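Local coordinates for 4-hydroxy-tetrahydrodipicolinate synthase (Thermotoga maritima, PDB 1O5K), which probably condenses pyruvate, held as a Schiff base on an active-site lysine, with (S)-aspartate-beta-semialdehyde to form 4-hydroxy-tetrahydrodipicolinate in lysine biosynthesis, at residues E33-L38 / S72-I77. Numbering follows the deposited sequence.
Sequences ESYERL and SRTLEI. With CA (calcium ion), chain C.
Chi1 near 180° in both Tyr35 (-176°) and Glu36 (169°) swings the two side chains off helix 32-44 toward helix 64-78, successive outer helices of the TIM barrel. The segment axes lie 10.6 Å apart, a separation bridged by long side chains such as Tyr35, Glu36 and Arg73. Tyr35 crosses on the side facing the barrel strands, against Val52 of strand 49-52, and its OH donates to Thr74 OG1 at 2.6 Å. That oxygen lies in the plane of the ring, at its edge; Thr74 OG1 also bonds to the carbonyl of Leu70, which leaves it placed to accept from the buried phenol. Further out, Arg73 NH2 gives Glu36 OE2 a nearly straight bond of 2.9 Å, in the guanidinium plane but from above the carboxylate. Water 1 joins the same OE2 to Arg73 NE, while Arg40 pairs with Glu36 OE1. An alanine in place of Glu36 would probably leave Arg73 and Arg40 without their shared carboxylate and strip the CG methylene from Ile77 CD1, leaving CB to pack on. Arg73 keeps a second acid, Glu76, whose backbone O binds a calcium ion together with Asp79; Glu76 OE2 accepts from Arg73 NH1 at 2.7 Å.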
loop_
_atom_site.group_PDB
_atom_site.type_symbol
_atom_site.label_atom_id
_atom_site.label_comp_id
_atom_site.label_asym_id
_atom_site.label_seq_id
_atom_site.Cartn_x
_atom_site.Cartn_y
_atom_site.Cartn_z
ATOM N N GLU A 33 34.722 -23.714 8.440
ATOM C CA GLU A 33 34.663 -24.545 9.657
ATOM C C GLU A 33 33.368 -24.268 10.433
ATOM O O GLU A 33 32.677 -25.192 10.862
ATOM C CB GLU A 33 35.899 -24.376 10.555
ATOM N N SER A 34 33.000 -23.008 10.577
ATOM C CA SER A 34 31.722 -22.698 11.174
ATOM C C SER A 34 30.556 -23.196 10.286
ATOM O O SER A 34 29.574 -23.710 10.787
ATOM C CB SER A 34 31.585 -21.191 11.399
ATOM O OG SER A 34 32.460 -20.774 12.443
ATOM N N TYR A 35 30.682 -23.047 8.982
ATOM C CA TYR A 35 29.630 -23.528 8.041
ATOM C C TYR A 35 29.383 -25.008 8.258
ATOM O O TYR A 35 28.228 -25.454 8.374
ATOM C CB TYR A 35 30.086 -23.285 6.626
ATOM C CG TYR A 35 29.080 -23.648 5.589
ATOM C CD1 TYR A 35 27.873 -22.985 5.531
ATOM C CD2 TYR A 35 29.296 -24.706 4.724
ATOM C CE1 TYR A 35 26.920 -23.295 4.557
ATOM C CE2 TYR A 35 28.341 -25.040 3.763
ATOM C CZ TYR A 35 27.157 -24.354 3.694
ATOM O OH TYR A 35 26.202 -24.675 2.741
ATOM N N GLU A 36 30.460 -25.785 8.323
ATOM C CA GLU A 36 30.317 -27.234 8.469
ATOM C C GLU A 36 29.584 -27.634 9.778
ATOM O O GLU A 36 28.743 -28.553 9.759
ATOM C CB GLU A 36 31.662 -27.931 8.307
ATOM C CG GLU A 36 31.615 -29.387 8.715
ATOM C CD GLU A 36 32.812 -30.190 8.253
ATOM O OE1 GLU A 36 32.856 -31.374 8.639
ATOM O OE2 GLU A 36 33.669 -29.653 7.506
ATOM N N ARG A 37 29.844 -26.912 10.871
ATOM C CA ARG A 37 29.108 -27.092 12.137
ATOM C C ARG A 37 27.608 -26.843 11.969
ATOM O O ARG A 37 26.771 -27.542 12.564
ATOM C CB ARG A 37 29.603 -26.136 13.241
ATOM C CG ARG A 37 30.911 -26.489 13.876
ATOM C CD ARG A 37 31.164 -25.765 15.255
ATOM N NE ARG A 37 31.260 -24.297 15.165
ATOM C CZ ARG A 37 32.406 -23.609 15.038
ATOM N NH1 ARG A 37 33.582 -24.238 14.986
ATOM N NH2 ARG A 37 32.386 -22.277 14.965
ATOM N N LEU A 38 27.286 -25.818 11.199
ATOM C CA LEU A 38 25.904 -25.457 10.935
ATOM C C LEU A 38 25.224 -26.518 10.061
ATOM O O LEU A 38 24.090 -26.895 10.342
ATOM C CB LEU A 38 25.815 -24.063 10.309
ATOM C CG LEU A 38 24.412 -23.510 10.195
ATOM C CD1 LEU A 38 23.705 -23.557 11.571
ATOM C CD2 LEU A 38 24.387 -22.083 9.592
ATOM N N SER A 72 30.678 -26.879 -3.313
ATOM C CA SER A 72 31.394 -28.153 -3.274
ATOM C C SER A 72 31.485 -28.674 -1.857
ATOM O O SER A 72 31.279 -29.883 -1.615
ATOM C CB SER A 72 32.790 -27.991 -3.871
ATOM O OG SER A 72 32.648 -27.716 -5.263
ATOM N N ARG A 73 31.777 -27.781 -0.908
ATOM C CA ARG A 73 31.895 -28.228 0.477
ATOM C C ARG A 73 30.545 -28.719 1.040
ATOM O O ARG A 73 30.512 -29.661 1.798
ATOM C CB ARG A 73 32.480 -27.148 1.375
ATOM C CG ARG A 73 32.825 -27.630 2.787
ATOM C CD ARG A 73 33.836 -28.821 2.751
ATOM N NE ARG A 73 33.987 -29.531 4.017
ATOM C CZ ARG A 73 34.448 -30.796 4.137
ATOM N NH1 ARG A 73 34.775 -31.522 3.071
ATOM N NH2 ARG A 73 34.569 -31.358 5.335
ATOM N N THR A 74 29.431 -28.091 0.650
ATOM C CA THR A 74 28.113 -28.513 1.114
ATOM C C THR A 74 27.829 -29.923 0.604
ATOM O O THR A 74 27.454 -30.828 1.369
ATOM C CB THR A 74 27.046 -27.570 0.598
ATOM O OG1 THR A 74 27.384 -26.219 0.977
ATOM C CG2 THR A 74 25.712 -27.908 1.263
ATOM N N LEU A 75 28.076 -30.127 -0.689
ATOM C CA LEU A 75 27.884 -31.488 -1.270
ATOM C C LEU A 75 28.734 -32.544 -0.574
ATOM O O LEU A 75 28.268 -33.671 -0.345
ATOM C CB LEU A 75 28.081 -31.458 -2.775
ATOM C CG LEU A 75 27.074 -30.673 -3.586
ATOM C CD1 LEU A 75 27.702 -30.249 -4.918
ATOM C CD2 LEU A 75 25.776 -31.498 -3.804
ATOM N N GLU A 76 29.978 -32.207 -0.251
ATOM C CA GLU A 76 30.885 -33.085 0.484
ATOM C C GLU A 76 30.373 -33.465 1.875
ATOM O O GLU A 76 30.341 -34.634 2.225
ATOM C CB GLU A 76 32.266 -32.445 0.624
ATOM C CG GLU A 76 33.008 -32.424 -0.699
ATOM C CD GLU A 76 34.294 -31.613 -0.656
ATOM O OE1 GLU A 76 34.981 -31.552 -1.706
ATOM O OE2 GLU A 76 34.615 -31.041 0.397
ATOM N N ILE A 77 29.935 -32.488 2.659
ATOM C CA ILE A 77 29.412 -32.800 4.007
ATOM C C ILE A 77 28.114 -33.614 4.029
ATOM O O ILE A 77 27.946 -34.513 4.836
ATOM C CB ILE A 77 29.161 -31.505 4.784
ATOM C CG1 ILE A 77 30.462 -30.768 4.998
ATOM C CG2 ILE A 77 28.508 -31.836 6.143
ATOM C CD1 ILE A 77 30.211 -29.305 5.359
HETATM CA CA CA C . 31.688 -36.528 2.196
HETATM O O HOH W 1 34.471 -27.436 6.200
HETATM O O HOH W 2 30.800 -37.115 -0.440
HETATM O O HOH W 3 31.515 -36.923 4.496
HETATM O O HOH W 4 33.109 -35.310 3.600
#